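Local coordinates for protein insulinase family protease (Yersinia pestis, PDB 3GO9) that probably belongs to the insulinase (M16) family of zinc-dependent peptidases and binds zinc ions, at residues A[72-76]-A[155-161]; A[108-112]-A[181-186]; A[115-119]-A[134-138]; A[144-149]-A[193-197]. All coordinates share one frame; numbering follows the deposited sequence.

Interaction 1. Residues A[72-76]-A[155-161]. With ZN (zinc ion), chain C.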
loop_
_atom_site.group_PDB
_atom_site.type_symbol
_atom_site.label_atom_id
_atom_site.label_comp_id
_atom_site.label_asym_id
_atom_site.label_seq_id
_atom_site.Cartn_x
_atom_site.Cartn_y
_atom_site.Cartn_z
ATOM N N HIS A 72 -4.391 10.804 15.556
ATOM C CA HIS A 72 -4.250 11.763 14.422
ATOM C C HIS A 72 -3.739 13.132 14.885
ATOM O O HIS A 72 -3.130 13.871 14.079
ATOM C CB HIS A 72 -5.583 11.861 13.695
ATOM C CG HIS A 72 -5.517 12.586 12.392
ATOM N ND1 HIS A 72 -5.014 11.987 11.256
ATOM C CD2 HIS A 72 -5.992 13.791 12.019
ATOM C CE1 HIS A 72 -5.137 12.832 10.243
ATOM N NE2 HIS A 72 -5.684 13.939 10.695
ATOM N N LEU A 73 -4.016 13.505 16.118
ATOM C CA LEU A 73 -3.603 14.806 16.674
ATOM C C LEU A 73 -2.118 14.858 17.019
ATOM O O LEU A 73 -1.433 15.856 16.793
ATOM C CB LEU A 73 -4.431 15.199 17.906
ATOM C CG LEU A 73 -4.099 16.511 18.604
ATOM C CD1 LEU A 73 -4.147 17.653 17.662
ATOM C CD2 LEU A 73 -5.020 16.747 19.785
ATOM N N LEU A 74 -1.594 13.750 17.563
ATOM C CA LEU A 74 -0.213 13.729 18.060
ATOM C C LEU A 74 0.772 14.249 17.023
ATOM O O LEU A 74 1.590 15.078 17.354
ATOM C CB LEU A 74 0.181 12.339 18.582
ATOM C CG LEU A 74 -0.537 11.771 19.806
ATOM C CD1 LEU A 74 -0.141 10.292 20.067
ATOM C CD2 LEU A 74 -0.265 12.672 21.015
ATOM N N PRO A 75 0.728 13.760 15.767
ATOM C CA PRO A 75 1.741 14.265 14.865
ATOM C C PRO A 75 1.620 15.736 14.543
ATOM O O PRO A 75 2.651 16.368 14.221
ATOM C CB PRO A 75 1.555 13.408 13.598
ATOM C CG PRO A 75 0.355 12.661 13.794
ATOM C CD PRO A 75 -0.044 12.657 15.169
ATOM N N ARG A 76 0.410 16.308 14.634
ATOM C CA ARG A 76 0.287 17.734 14.395
ATOM C C ARG A 76 1.049 18.532 15.491
ATOM O O ARG A 76 1.630 19.599 15.247
ATOM C CB ARG A 76 -1.187 18.131 14.372
ATOM C CG ARG A 76 -1.356 19.502 13.709
ATOM C CD ARG A 76 -2.799 19.941 13.733
ATOM N NE ARG A 76 -3.709 19.136 12.921
ATOM C CZ ARG A 76 -4.937 19.550 12.618
ATOM N NH1 ARG A 76 -5.370 20.727 13.067
ATOM N NH2 ARG A 76 -5.763 18.788 11.896
ATOM N N THR A 155 -4.890 25.653 13.642
ATOM C CA THR A 155 -4.261 25.754 12.295
ATOM C C THR A 155 -5.285 25.872 11.148
ATOM O O THR A 155 -6.358 25.270 11.174
ATOM C CB THR A 155 -3.255 24.585 12.019
ATOM O OG1 THR A 155 -3.956 23.318 11.908
ATOM C CG2 THR A 155 -2.210 24.484 13.159
ATOM N N ALA A 156 -4.941 26.659 10.127
ATOM C CA ALA A 156 -5.860 26.854 9.000
ATOM C C ALA A 156 -6.053 25.589 8.196
ATOM O O ALA A 156 -7.088 25.416 7.541
ATOM C CB ALA A 156 -5.358 27.993 8.069
ATOM N N THR A 157 -5.052 24.714 8.213
ATOM C CA THR A 157 -5.090 23.514 7.389
ATOM C C THR A 157 -4.723 22.302 8.211
ATOM O O THR A 157 -4.279 22.431 9.329
ATOM C CB THR A 157 -4.092 23.617 6.196
ATOM O OG1 THR A 157 -2.750 23.771 6.679
ATOM C CG2 THR A 157 -4.496 24.831 5.295
ATOM N N ASP A 158 -4.892 21.135 7.612
ATOM C CA ASP A 158 -4.581 19.876 8.293
ATOM C C ASP A 158 -3.447 19.226 7.577
ATOM O O ASP A 158 -3.631 18.640 6.506
ATOM C CB ASP A 158 -5.790 18.982 8.240
ATOM C CG ASP A 158 -5.491 17.642 8.731
ATOM O OD1 ASP A 158 -4.521 17.505 9.579
ATOM O OD2 ASP A 158 -6.200 16.750 8.195
ATOM N N PRO A 159 -2.230 19.295 8.165
ATOM C CA PRO A 159 -1.120 18.693 7.447
ATOM C C PRO A 159 -1.044 17.184 7.594
ATOM O O PRO A 159 -0.221 16.559 6.949
ATOM C CB PRO A 159 0.100 19.353 8.093
ATOM C CG PRO A 159 -0.303 19.575 9.474
ATOM C CD PRO A 159 -1.815 19.895 9.433
ATOM N N ILE A 160 -1.891 16.585 8.424
ATOM C CA ILE A 160 -1.827 15.149 8.695
ATOM C C ILE A 160 -2.851 14.377 7.846
ATOM O O ILE A 160 -4.064 14.647 7.904
ATOM C CB ILE A 160 -2.087 14.863 10.207
ATOM C CG1 ILE A 160 -1.196 15.774 11.080
ATOM C CG2 ILE A 160 -1.807 13.352 10.555
ATOM C CD1 ILE A 160 0.322 15.764 10.745
ATOM N N ALA A 161 -2.368 13.459 7.045
ATOM C CA ALA A 161 -3.202 12.702 6.146
ATOM C C ALA A 161 -3.685 11.449 6.797
ATOM O O ALA A 161 -3.224 11.064 7.897
ATOM C CB ALA A 161 -2.422 12.343 4.868
HETATM ZN ZN ZN C . -6.091 15.057 9.062
HETATM O O HOH W 1 -7.130 22.666 11.333
HETATM O O HOH W 2 -7.215 15.689 10.072
HETATM O O HOH W 3 -6.928 13.999 7.734
#

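Interaction 2. Residues A[108-112]-A[181-186]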
loop_
_atom_site.group_PDB
_atom_site.type_symbol
_atom_site.label_atom_id
_atom_site.label_comp_id
_atom_site.label_asym_id
_atom_site.label_seq_id
_atom_site.Cartn_x
_atom_site.Cartn_y
_atom_site.Cartn_z
ATOM N N ILE A 108 1.061 10.485 8.169
ATOM C CA ILE A 108 -0.138 9.814 7.741
ATOM C C ILE A 108 -0.563 8.937 8.869
ATOM O O ILE A 108 0.260 8.146 9.384
ATOM C CB ILE A 108 0.147 8.897 6.496
ATOM C CG1 ILE A 108 0.585 9.735 5.304
ATOM C CG2 ILE A 108 -1.090 8.001 6.172
ATOM C CD1 ILE A 108 1.207 8.926 4.189
ATOM N N THR A 109 -1.810 9.051 9.310
ATOM C CA THR A 109 -2.288 8.155 10.353
ATOM C C THR A 109 -3.417 7.268 9.860
ATOM O O THR A 109 -4.142 7.621 8.922
ATOM C CB THR A 109 -2.737 8.899 11.604
ATOM O OG1 THR A 109 -3.984 9.515 11.404
ATOM C CG2 THR A 109 -1.691 9.947 12.031
ATOM N N SER A 110 -3.552 6.099 10.453
ATOM C CA SER A 110 -4.476 5.131 9.932
ATOM C C SER A 110 -5.047 4.324 11.097
ATOM O O SER A 110 -4.994 4.765 12.250
ATOM C CB SER A 110 -3.732 4.282 8.867
ATOM O OG SER A 110 -4.595 3.379 8.193
ATOM N N TYR A 111 -5.655 3.186 10.793
ATOM C CA TYR A 111 -6.264 2.347 11.797
ATOM C C TYR A 111 -5.249 1.714 12.716
ATOM O O TYR A 111 -5.457 1.602 13.888
ATOM C CB TYR A 111 -7.081 1.262 11.036
ATOM C CG TYR A 111 -8.217 1.823 10.292
ATOM C CD1 TYR A 111 -9.410 2.169 10.958
ATOM C CD2 TYR A 111 -8.147 2.109 8.927
ATOM C CE1 TYR A 111 -10.468 2.768 10.242
ATOM C CE2 TYR A 111 -9.201 2.668 8.241
ATOM C CZ TYR A 111 -10.371 2.989 8.900
ATOM O OH TYR A 111 -11.426 3.577 8.200
ATOM N N ASP A 112 -4.126 1.247 12.143
ATOM C CA ASP A 112 -3.144 0.478 12.894
ATOM C C ASP A 112 -1.722 0.963 12.793
ATOM O O ASP A 112 -0.827 0.313 13.315
ATOM C CB ASP A 112 -3.219 -1.037 12.592
ATOM C CG ASP A 112 -2.843 -1.418 11.207
ATOM O OD1 ASP A 112 -2.455 -0.536 10.427
ATOM O OD2 ASP A 112 -2.995 -2.642 10.895
ATOM N N LEU A 181 -13.142 -1.915 12.041
ATOM C CA LEU A 181 -12.648 -0.560 11.788
ATOM C C LEU A 181 -13.755 0.469 11.928
ATOM O O LEU A 181 -13.507 1.682 11.926
ATOM C CB LEU A 181 -12.053 -0.487 10.409
ATOM C CG LEU A 181 -10.952 -1.513 10.071
ATOM C CD1 LEU A 181 -10.336 -1.130 8.728
ATOM C CD2 LEU A 181 -9.997 -1.579 11.193
ATOM N N ILE A 182 -14.991 -0.010 12.027
ATOM C CA ILE A 182 -16.132 0.871 12.291
ATOM C C ILE A 182 -16.012 1.655 13.566
ATOM O O ILE A 182 -15.783 1.131 14.667
ATOM C CB ILE A 182 -17.453 0.047 12.342
ATOM C CG1 ILE A 182 -17.631 -0.691 11.060
ATOM C CG2 ILE A 182 -18.623 0.981 12.519
ATOM C CD1 ILE A 182 -17.520 0.201 9.892
ATOM N N GLY A 183 -16.287 2.949 13.469
ATOM C CA GLY A 183 -16.170 3.832 14.592
ATOM C C GLY A 183 -14.754 4.199 15.002
ATOM O O GLY A 183 -14.539 4.923 15.986
ATOM N N HIS A 184 -13.793 3.792 14.181
ATOM C CA HIS A 184 -12.400 4.174 14.312
ATOM C C HIS A 184 -11.851 4.932 13.121
ATOM O O HIS A 184 -10.677 4.741 12.743
ATOM C CB HIS A 184 -11.555 2.939 14.554
ATOM C CG HIS A 184 -11.852 2.275 15.861
ATOM N ND1 HIS A 184 -11.425 2.810 17.057
ATOM C CD2 HIS A 184 -12.529 1.152 16.170
ATOM C CE1 HIS A 184 -11.837 2.045 18.053
ATOM N NE2 HIS A 184 -12.493 1.024 17.540
ATOM N N ASP A 185 -12.646 5.804 12.501
ATOM C CA ASP A 185 -12.125 6.698 11.450
ATOM C C ASP A 185 -10.840 7.392 11.897
ATOM O O ASP A 185 -10.815 8.077 12.943
ATOM C CB ASP A 185 -13.090 7.815 11.118
ATOM C CG ASP A 185 -14.294 7.387 10.424
ATOM O OD1 ASP A 185 -14.572 6.159 10.275
ATOM O OD2 ASP A 185 -14.986 8.362 10.002
ATOM N N PRO A 186 -9.762 7.251 11.124
ATOM C CA PRO A 186 -8.423 7.693 11.568
ATOM C C PRO A 186 -8.183 9.202 11.523
ATOM O O PRO A 186 -7.183 9.664 12.078
ATOM C CB PRO A 186 -7.462 6.936 10.645
ATOM C CG PRO A 186 -8.281 6.431 9.526
ATOM C CD PRO A 186 -9.723 6.361 9.959
HETATM O O HOH W 4 -5.292 7.653 13.361
HETATM O O HOH W 5 -13.522 3.747 9.837
#

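Interaction 3. Residues A[115-119]-A[134-138]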
loop_
_atom_site.group_PDB
_atom_site.type_symbol
_atom_site.label_atom_id
_atom_site.label_comp_id
_atom_site.label_asym_id
_atom_site.label_seq_id
_atom_site.Cartn_x
_atom_site.Cartn_y
_atom_site.Cartn_z
ATOM N N LEU A 115 2.646 6.973 10.215
ATOM C CA LEU A 115 3.853 6.978 9.394
ATOM C C LEU A 115 4.339 8.411 9.301
ATOM O O LEU A 115 3.609 9.277 8.742
ATOM C CB LEU A 115 3.537 6.465 7.985
ATOM C CG LEU A 115 4.660 6.602 6.935
ATOM C CD1 LEU A 115 5.781 5.687 7.327
ATOM C CD2 LEU A 115 4.186 6.255 5.515
ATOM N N TYR A 116 5.564 8.667 9.824
ATOM C CA TYR A 116 6.246 9.955 9.691
ATOM C C TYR A 116 7.211 9.887 8.518
ATOM O O TYR A 116 7.931 8.911 8.372
ATOM C CB TYR A 116 7.039 10.292 10.960
ATOM C CG TYR A 116 6.146 10.529 12.171
ATOM C CD1 TYR A 116 5.610 11.735 12.405
ATOM C CD2 TYR A 116 5.796 9.479 13.036
ATOM C CE1 TYR A 116 4.850 11.977 13.532
ATOM C CE2 TYR A 116 4.934 9.703 14.127
ATOM C CZ TYR A 116 4.499 10.959 14.368
ATOM O OH TYR A 116 3.619 11.290 15.398
ATOM N N SER A 117 7.271 10.957 7.708
ATOM C CA SER A 117 8.070 10.930 6.493
ATOM C C SER A 117 8.876 12.205 6.343
ATOM O O SER A 117 8.307 13.308 6.358
ATOM C CB SER A 117 7.211 10.750 5.237
ATOM O OG SER A 117 6.396 9.561 5.239
ATOM N N LEU A 118 10.170 12.042 6.106
ATOM C CA LEU A 118 11.079 13.129 5.740
ATOM C C LEU A 118 11.888 12.738 4.490
ATOM O O LEU A 118 12.260 11.569 4.293
ATOM C CB LEU A 118 12.019 13.484 6.883
ATOM C CG LEU A 118 11.405 14.383 7.952
ATOM C CD1 LEU A 118 12.048 14.267 9.322
ATOM C CD2 LEU A 118 11.550 15.839 7.480
ATOM N N SER A 119 12.181 13.714 3.638
ATOM C CA SER A 119 12.940 13.528 2.413
ATOM C C SER A 119 13.949 14.666 2.399
ATOM O O SER A 119 13.523 15.837 2.323
ATOM C CB SER A 119 12.008 13.688 1.186
ATOM O OG SER A 119 12.759 13.733 -0.041
ATOM N N TRP A 134 14.327 15.454 15.114
ATOM C CA TRP A 134 12.897 15.682 15.050
ATOM C C TRP A 134 12.175 14.355 15.309
ATOM O O TRP A 134 11.203 14.280 16.044
ATOM C CB TRP A 134 12.433 16.278 13.711
ATOM C CG TRP A 134 10.985 16.642 13.716
ATOM C CD1 TRP A 134 10.433 17.774 14.260
ATOM C CD2 TRP A 134 9.875 15.850 13.234
ATOM N NE1 TRP A 134 9.056 17.749 14.102
ATOM C CE2 TRP A 134 8.709 16.592 13.456
ATOM C CE3 TRP A 134 9.766 14.591 12.623
ATOM C CZ2 TRP A 134 7.462 16.126 13.107
ATOM C CZ3 TRP A 134 8.497 14.144 12.223
ATOM C CH2 TRP A 134 7.366 14.921 12.500
ATOM N N LEU A 135 12.672 13.289 14.705
ATOM C CA LEU A 135 12.017 11.983 14.827
ATOM C C LEU A 135 12.164 11.437 16.263
ATOM O O LEU A 135 11.220 10.808 16.784
ATOM C CB LEU A 135 12.569 10.969 13.845
ATOM C CG LEU A 135 12.190 11.246 12.384
ATOM C CD1 LEU A 135 13.087 10.426 11.431
ATOM C CD2 LEU A 135 10.733 10.963 12.092
ATOM N N SER A 136 13.322 11.644 16.875
ATOM C CA SER A 136 13.515 11.233 18.308
ATOM C C SER A 136 12.771 12.100 19.303
ATOM O O SER A 136 12.233 11.587 20.296
ATOM C CB SER A 136 14.977 11.029 18.653
ATOM O OG SER A 136 15.764 12.180 18.434
ATOM N N ASP A 137 12.694 13.394 19.050
ATOM C CA ASP A 137 11.789 14.268 19.820
ATOM C C ASP A 137 10.361 13.737 19.735
ATOM O O ASP A 137 9.651 13.640 20.745
ATOM C CB ASP A 137 11.764 15.721 19.279
ATOM C CG ASP A 137 13.012 16.555 19.557
ATOM O OD1 ASP A 137 13.929 16.135 20.326
ATOM O OD2 ASP A 137 12.991 17.723 19.032
ATOM N N THR A 138 9.906 13.396 18.527
ATOM C CA THR A 138 8.548 12.962 18.358
ATOM C C THR A 138 8.305 11.600 19.056
ATOM O O THR A 138 7.272 11.396 19.726
ATOM C CB THR A 138 8.264 12.838 16.867
ATOM O OG1 THR A 138 8.386 14.130 16.240
ATOM C CG2 THR A 138 6.885 12.328 16.606
#

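Interaction 4. Residues A[144-149]-A[193-197]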
loop_
_atom_site.group_PDB
_atom_site.type_symbol
_atom_site.label_atom_id
_atom_site.label_comp_id
_atom_site.label_asym_id
_atom_site.label_seq_id
_atom_site.Cartn_x
_atom_site.Cartn_y
_atom_site.Cartn_z
ATOM N N VAL A 144 3.497 17.934 24.309
ATOM C CA VAL A 144 2.067 17.812 24.515
ATOM C C VAL A 144 1.734 18.718 25.705
ATOM O O VAL A 144 2.061 18.422 26.841
ATOM C CB VAL A 144 1.660 16.345 24.825
ATOM C CG1 VAL A 144 0.116 16.244 24.939
ATOM C CG2 VAL A 144 2.203 15.383 23.750
ATOM N N SER A 145 1.150 19.857 25.415
ATOM C CA SER A 145 0.788 20.797 26.448
ATOM C C SER A 145 -0.465 21.510 26.068
ATOM O O SER A 145 -0.917 21.424 24.926
ATOM C CB SER A 145 1.917 21.812 26.628
ATOM O OG SER A 145 2.021 22.651 25.485
ATOM N N GLU A 146 -1.057 22.262 27.013
ATOM C CA GLU A 146 -2.237 23.060 26.667
ATOM C C GLU A 146 -1.910 24.008 25.522
ATOM O O GLU A 146 -2.712 24.224 24.612
ATOM C CB GLU A 146 -2.711 23.862 27.885
ATOM C CG GLU A 146 -3.208 23.026 29.052
ATOM C CD GLU A 146 -4.657 22.513 28.925
ATOM O OE1 GLU A 146 -5.082 21.819 29.886
ATOM O OE2 GLU A 146 -5.371 22.775 27.906
ATOM N N GLN A 147 -0.703 24.542 25.552
ATOM C CA GLN A 147 -0.242 25.500 24.548
ATOM C C GLN A 147 -0.128 24.876 23.152
ATOM O O GLN A 147 -0.608 25.445 22.174
ATOM C CB GLN A 147 1.098 26.117 24.964
ATOM C CG GLN A 147 1.027 27.021 26.189
ATOM C CD GLN A 147 0.651 26.261 27.475
ATOM O OE1 GLN A 147 1.182 25.165 27.751
ATOM N NE2 GLN A 147 -0.284 26.835 28.251
ATOM N N THR A 148 0.505 23.714 23.051
ATOM C CA THR A 148 0.675 23.107 21.732
ATOM C C THR A 148 -0.644 22.549 21.193
ATOM O O THR A 148 -0.907 22.570 19.989
ATOM C CB THR A 148 1.767 21.976 21.708
ATOM O OG1 THR A 148 1.422 20.880 22.565
ATOM C CG2 THR A 148 3.140 22.507 22.113
ATOM N N VAL A 149 -1.463 22.009 22.094
ATOM C CA VAL A 149 -2.792 21.491 21.711
ATOM C C VAL A 149 -3.680 22.631 21.181
ATOM O O VAL A 149 -4.245 22.536 20.124
ATOM C CB VAL A 149 -3.441 20.691 22.853
ATOM C CG1 VAL A 149 -4.870 20.344 22.501
ATOM C CG2 VAL A 149 -2.639 19.385 23.106
ATOM N N PRO A 193 -13.446 20.400 25.063
ATOM C CA PRO A 193 -12.019 20.638 25.377
ATOM C C PRO A 193 -11.257 19.333 25.550
ATOM O O PRO A 193 -11.798 18.337 26.083
ATOM C CB PRO A 193 -12.073 21.421 26.708
ATOM C CG PRO A 193 -13.527 21.714 26.895
ATOM C CD PRO A 193 -14.310 20.707 26.212
ATOM N N VAL A 194 -9.999 19.346 25.128
ATOM C CA VAL A 194 -9.131 18.159 25.185
ATOM C C VAL A 194 -8.586 18.042 26.582
ATOM O O VAL A 194 -8.087 19.027 27.154
ATOM C CB VAL A 194 -7.953 18.295 24.197
ATOM C CG1 VAL A 194 -6.954 17.099 24.351
ATOM C CG2 VAL A 194 -8.478 18.388 22.765
ATOM N N ASP A 195 -8.643 16.825 27.117
ATOM C CA ASP A 195 -8.012 16.498 28.356
ATOM C C ASP A 195 -6.557 16.221 28.022
ATOM O O ASP A 195 -6.236 15.128 27.525
ATOM C CB ASP A 195 -8.693 15.258 28.922
ATOM C CG ASP A 195 -8.131 14.847 30.254
ATOM O OD1 ASP A 195 -8.878 14.178 30.983
ATOM O OD2 ASP A 195 -6.978 15.164 30.575
ATOM N N VAL A 196 -5.722 17.257 28.173
ATOM C CA VAL A 196 -4.329 17.190 27.735
ATOM C C VAL A 196 -3.595 16.093 28.530
ATOM O O VAL A 196 -2.740 15.381 27.988
ATOM C CB VAL A 196 -3.634 18.584 27.803
ATOM C CG1 VAL A 196 -2.171 18.474 27.594
ATOM C CG2 VAL A 196 -4.295 19.575 26.778
ATOM N N GLU A 197 -3.985 15.895 29.796
ATOM C CA GLU A 197 -3.342 14.853 30.594
ATOM C C GLU A 197 -3.623 13.456 30.010
ATOM O O GLU A 197 -2.712 12.619 29.936
ATOM C CB GLU A 197 -3.763 14.962 32.057
ATOM C CG GLU A 197 -3.285 16.297 32.708
ATOM C CD GLU A 197 -1.780 16.405 32.781
ATOM O OE1 GLU A 197 -1.109 15.361 32.978
ATOM O OE2 GLU A 197 -1.263 17.539 32.650
HETATM O O HOH W 6 -6.354 19.656 29.911
HETATM O O HOH W 7 -7.606 22.348 26.593
#

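Interaction 1. Residues A[72-76]-A[155-161]
H72 and D158 meet at a zinc ion, and the backbone carbonyl of I160 is the third protein ligand. H72 opens what would be the HXXEH zinc motif of M16 peptidases, but the helix here reads H72-L73-L74-P75-R76. P75 and R76 thus stand where active relatives carry the glutamate and the second histidine, and the metal draws its other protein ligands from segment 155-161.

H72 NE2 binds the zinc at 2.0 Å and D158 OD2 at 1.9 Å. I160 O is a longer ligand at 2.4 Å, and waters complete the shell. CG of H72 lies opposite its backbone N (chi1 -169°), which swings the ring out to the ion; T109 OG1 holds ND1.

Charge and polar contacts steady D158. R76 NH2 forms a salt bridge with D158 OD1 at 2.9 Å, weak as a hydrogen bond (124° at the hydrogen), the two flat groups being turned 37° apart. The same OD1 takes I160 N from above the carboxylate plane, closing an Asx turn, so OD1 has two N-H partners while OD2 binds the zinc.

Apolar contact comes from I160. Its CB makes a CH-pi contact over the H72 ring face, and its CG2 is 3.4 Å from H72 CE1. I160 CD1 rests on P75 CB at 3.9 Å.

R76 NH1 is hydrogen-bonded to A152 O and only weakly to a water, which donates to T155 O; T155 OG1 donates to T157 O at 2.7 Å.

Interaction 2. Residues A[108-112]-A[181-186]
Y111 pushes its ring between L181 and P186. With chi1 at -66°, CG lies opposite the carbonyl carbon, and the ring is carried over to the loop 181-186. CB comes first, brushing L181 CD2, and CG feels both leucine methyls. Over one face L181 CD1 sits almost on the ring normal, 3.8 Å from the centroid of the Y111 ring, a well-centred CH-pi contact. P186 covers the opposite face less squarely: its CD is 4.0 Å from the Y111 centroid and 28° off the normal.

Further out, Y111 CE1 touches L181 CB at 3.6 Å and lies 3.2 Å from H184 O, a carbonyl that accepts from S60 OG. CZ packs on P186 CD. At the tip, OH donates to a water and is hydrogen-bonded to W172 NE1. That water passes its own protons to L181 O and to D185 OD1, the latter also in a salt bridge with R173.

The loop contains a type II turn from L181 to H184, closed by H184 N to L181 O at 3.1 Å, with G183 at positive phi; L181 starts the turn and P186 lies two residues past its end. Beside the ring, P186 CB lies against S110 CA at 3.6 Å. A second water lies near T109 OG1, S110 O and P186 O, and T109 OG1 is also bonded to H72 ND1.

No clear direct hydrogen bond joins the two segments. Apolar groups over both faces fix the ring, so between these segments the grip is apolar at the ring and water-mediated at its hydroxyl.

Interaction 3. Residues A[115-119]-A[134-138]
Y116 and T138 make the close end of a helix-on-sheet contact: segment 115-119 of strand 114-120 packs against segment 134-138 of helix 125-140, the two running nearly antiparallel at 164° with axes 10.7 Å apart. The methyl CG2 of T138 approaches the tyrosine ring obliquely, 3.5 Å from Y116 CZ. Next to it the indole of W134 reaches across, CH2 to Y116 CD1 at 3.6 Å. The two six-membered rings are inclined at 71° and meet obliquely, neither stacked nor edge-to-face. At the root of the tyrosine, L135 CD2 leans on Y116 CB at 3.9 Å.

T138 is tightly fixed. Its chi1 of -63° puts OG1 back toward the preceding turn, where T138 OG1 donates to W134 O at 2.8 Å; T138 N reaches the same oxygen from the other face of the carbonyl plane. OG1 also lies above the W134 ring, and CG2 is left pointing to the strand.

Between these segments the packing slackens toward L118, which also packs on W94. L118 CD1 is 4.0 Å from W134 CE3 and 4.3 Å from L135 CG. On the helix's outer side S136 is partly exposed and makes no contact with the strand.

No hydrogen bond crosses between the segments. Y116 OH is satisfied by Y207 OH and W134 NE1 by A78 O, so strand and helix are held by apolar and aromatic contact, with the polar ends of both rings tied to neighbouring parts of the fold.

Interaction 4. Residues A[144-149]-A[193-197]
V196 takes chi1 near 170°, which sets CG1 opposite its backbone N and sends the two methyls to different partners in segment 144-149, while a bend at chi2 (-81°) turns the E146 carboxylate back toward it. CG1 of V196 rests on the S145 backbone, 3.8 Å from its C, and is flanked by V144 CG1. CG2 of V196 meets V149 CG2 tip to tip at 4.0 Å and lies 3.6 Å from E146 OE2. V149 CG1 leans on V194 CB at 4.1 Å, extending the apolar patch along the loop before helix 196-206.

Polar contact runs through water. One donates to E146 OE1 and accepts from V196 N, so the carboxylate reaches the first turn of helix 196-206 indirectly; the start of that helix may partly offset its charge, although D195 and E197 are nearby like charges. A second water donates to E146 OE2.

Both helix starts are capped by their own side chains. D195 OD2 accepts from K198 N. S145 OG accepts from T148 N at 3.1 Å, and T148 OG1 accepts from S145 N at 3.0 Å: a classic capping box, here at the head of helix 146-153, packed against a second N-capped helix start.

Overall arrangement
Interactions 1, 2 and 3 share the seven-stranded sheet. Interactions 1 and 2 meet beside the zinc ion of interaction 1: H72 ND1 lies 2.7 Å from T109 OG1, so segment 108-112 positions a metal ligand, and A161 O to T109 N, at 2.8 Å, joins neighbouring strands. From there I108 O reaches L115 N, also at 2.8 Å, and leads into interaction 3. P75 CB against Y116 OH, 3.5 Å apart, links interaction 3 back to helix 70-80. Interaction 4 stands aside, its nearest atoms about 5 Å from interaction 1, but V144 and V149 touch L77 on that same helix. Helix 70-80 therefore connects the metal site with the outlying contact.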